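Local coordinates for pheromome Binding Protein (Epiphyas postvittana, PDB 6VQ5) that probably binds odorants, such as moth sex pheromones, and carries them, at residues E39-L44 / I114-R119. Numbering follows the deposited sequence.
Sequences EDYSLL and IAKCFR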
loop_
_atom_site.group_PDB
_atom_site.type_symbol
_atom_site.label_atom_id
_atom_site.label_comp_id
_atom_site.label_asym_id
_atom_site.label_seq_id
_atom_site.Cartn_x
_atom_site.Cartn_y
_atom_site.Cartn_z
ATOM N N GLU A 39 -6.118 7.602 8.106
ATOM C CA GLU A 39 -6.091 6.569 9.171
ATOM C C GLU A 39 -7.506 6.262 9.678
ATOM O O GLU A 39 -7.603 5.787 10.829
ATOM C CB GLU A 39 -5.147 7.016 10.288
ATOM C CG GLU A 39 -4.149 5.937 10.688
ATOM C CD GLU A 39 -3.151 6.333 11.759
ATOM O OE1 GLU A 39 -3.265 7.464 12.271
ATOM O OE2 GLU A 39 -2.279 5.510 12.095
ATOM N N ASP A 40 -8.555 6.514 8.882
ATOM C CA ASP A 40 -9.918 5.954 9.108
ATOM C C ASP A 40 -10.037 4.691 8.254
ATOM O O ASP A 40 -10.225 4.807 7.029
ATOM C CB ASP A 40 -11.091 6.901 8.809
ATOM C CG ASP A 40 -12.468 6.211 8.923
ATOM O OD1 ASP A 40 -12.616 5.276 9.786
ATOM O OD2 ASP A 40 -13.416 6.573 8.132
ATOM N N TYR A 41 -9.976 3.529 8.892
ATOM C CA TYR A 41 -9.995 2.202 8.235
ATOM C C TYR A 41 -11.369 1.532 8.354
ATOM O O TYR A 41 -11.533 0.439 7.779
ATOM C CB TYR A 41 -8.972 1.279 8.890
ATOM C CG TYR A 41 -7.548 1.766 8.894
ATOM C CD1 TYR A 41 -7.064 2.641 7.933
ATOM C CD2 TYR A 41 -6.666 1.301 9.849
ATOM C CE1 TYR A 41 -5.745 3.064 7.941
ATOM C CE2 TYR A 41 -5.342 1.695 9.862
ATOM C CZ TYR A 41 -4.882 2.582 8.908
ATOM O OH TYR A 41 -3.573 2.955 8.920
ATOM N N SER A 42 -12.311 2.128 9.087
ATOM C CA SER A 42 -13.567 1.458 9.511
ATOM C C SER A 42 -14.335 0.968 8.287
ATOM O O SER A 42 -14.942 -0.084 8.383
ATOM C CB SER A 42 -14.429 2.348 10.383
ATOM O OG SER A 42 -14.730 3.576 9.730
ATOM N N LEU A 43 -14.302 1.691 7.172
ATOM C CA LEU A 43 -15.188 1.382 6.015
ATOM C C LEU A 43 -14.410 0.814 4.820
ATOM O O LEU A 43 -15.039 0.695 3.776
ATOM C CB LEU A 43 -15.919 2.665 5.627
ATOM C CG LEU A 43 -16.978 3.111 6.626
ATOM C CD1 LEU A 43 -17.731 4.318 6.079
ATOM C CD2 LEU A 43 -17.925 1.959 6.961
ATOM N N LEU A 44 -13.123 0.480 4.973
ATOM C CA LEU A 44 -12.312 -0.142 3.898
ATOM C C LEU A 44 -12.748 -1.610 3.735
ATOM O O LEU A 44 -12.736 -2.341 4.719
ATOM C CB LEU A 44 -10.827 -0.020 4.237
ATOM C CG LEU A 44 -10.308 1.396 4.461
ATOM C CD1 LEU A 44 -8.845 1.362 4.870
ATOM C CD2 LEU A 44 -10.485 2.274 3.236
ATOM N N ILE A 114 -1.724 -5.426 5.407
ATOM C CA ILE A 114 -0.319 -4.922 5.336
ATOM C C ILE A 114 -0.362 -3.400 5.165
ATOM O O ILE A 114 0.414 -2.723 5.854
ATOM C CB ILE A 114 0.501 -5.629 4.234
ATOM C CG1 ILE A 114 0.719 -7.107 4.567
ATOM C CG2 ILE A 114 1.824 -4.916 3.985
ATOM C CD1 ILE A 114 1.115 -7.957 3.384
ATOM N N ALA A 115 -1.239 -2.888 4.301
ATOM C CA ALA A 115 -1.325 -1.442 3.980
ATOM C C ALA A 115 -1.692 -0.649 5.242
ATOM O O ALA A 115 -1.103 0.442 5.445
ATOM C CB ALA A 115 -2.319 -1.202 2.869
ATOM N N LYS A 116 -2.600 -1.182 6.065
ATOM C CA LYS A 116 -3.059 -0.541 7.329
ATOM C C LYS A 116 -1.947 -0.602 8.386
ATOM O O LYS A 116 -1.686 0.415 9.045
ATOM C CB LYS A 116 -4.310 -1.244 7.849
ATOM C CG LYS A 116 -5.562 -0.984 7.034
ATOM C CD LYS A 116 -6.817 -1.295 7.809
ATOM C CE LYS A 116 -7.132 -2.772 7.878
ATOM N NZ LYS A 116 -8.277 -2.998 8.776
ATOM N N CYS A 117 -1.343 -1.771 8.561
ATOM C CA CYS A 117 -0.168 -1.980 9.432
ATOM C C CYS A 117 0.918 -0.970 9.050
ATOM O O CYS A 117 1.431 -0.271 9.939
ATOM C CB CYS A 117 0.325 -3.413 9.297
ATOM S SG CYS A 117 1.861 -3.716 10.199
ATOM N N PHE A 118 1.236 -0.882 7.761
ATOM C CA PHE A 118 2.252 0.049 7.209
ATOM C C PHE A 118 1.894 1.495 7.581
ATOM O O PHE A 118 2.677 2.166 8.262
ATOM C CB PHE A 118 2.365 -0.110 5.691
ATOM C CG PHE A 118 3.289 0.887 5.059
ATOM C CD1 PHE A 118 4.659 0.766 5.214
ATOM C CD2 PHE A 118 2.786 1.962 4.336
ATOM C CE1 PHE A 118 5.515 1.693 4.632
ATOM C CE2 PHE A 118 3.638 2.903 3.772
ATOM C CZ PHE A 118 5.003 2.758 3.909
ATOM N N ARG A 119 0.732 1.970 7.128
ATOM C CA ARG A 119 0.310 3.383 7.298
ATOM C C ARG A 119 0.345 3.741 8.788
ATOM O O ARG A 119 0.825 4.834 9.111
ATOM C CB ARG A 119 -1.079 3.595 6.698
ATOM C CG ARG A 119 -1.701 4.942 7.021
ATOM C CD ARG A 119 -0.864 6.065 6.467
ATOM N NE ARG A 119 -1.389 7.363 6.863
ATOM C CZ ARG A 119 -0.974 8.080 7.908
ATOM N NH1 ARG A 119 -0.025 7.635 8.715
ATOM N NH2 ARG A 119 -1.544 9.242 8.157
#
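The phenol oxygen of Y41 carries the polar side of this contact: it is hydrogen-bonded to T120 OG1, and K116 O lies 3.2 Å from Y41 OH. R119 CG lies at the ring edge near its plane, 3.3 Å from Y41 OH. The K116 chain runs across one face of the phenol in the opposite sense to the tyrosine side chain. K116 CG stands 3.7 Å from the centroid of the Y41 ring, 8° off the normal, a CH-pi contact; on the opposite face E39 O lies over the centre. Beyond CD, the bend at chi3 (-78°) turns K116 CE off the ring. The K116 ammonium forms a salt bridge with E113. R119 crosses the tyrosine at about a right angle; R119 NH2 is hydrogen-bonded to W37 O, and the guanidinium makes a cation-pi contact with W37. E39 OE2, 4.6 Å from R119 NH1, offers R119 only a nearby opposite charge; it bonds instead to T120 OG1. Within the loop, D40 OD1 accepts from S42 N, closing an Asx turn that follows the Schellman motif ending helix 28-37, and also from S42 OG at 2.7 Å. An alanine in place of Y41 would probably leave T120 OG1 without its phenol partner and the K116 methylenes without a ring to lie against. Y41 thus carries most of the contact between the loop after helix 28-37 and helix 107-121, its face taking lysine methylenes while its hydroxyl meets the polar groups near that helix's C-terminal end.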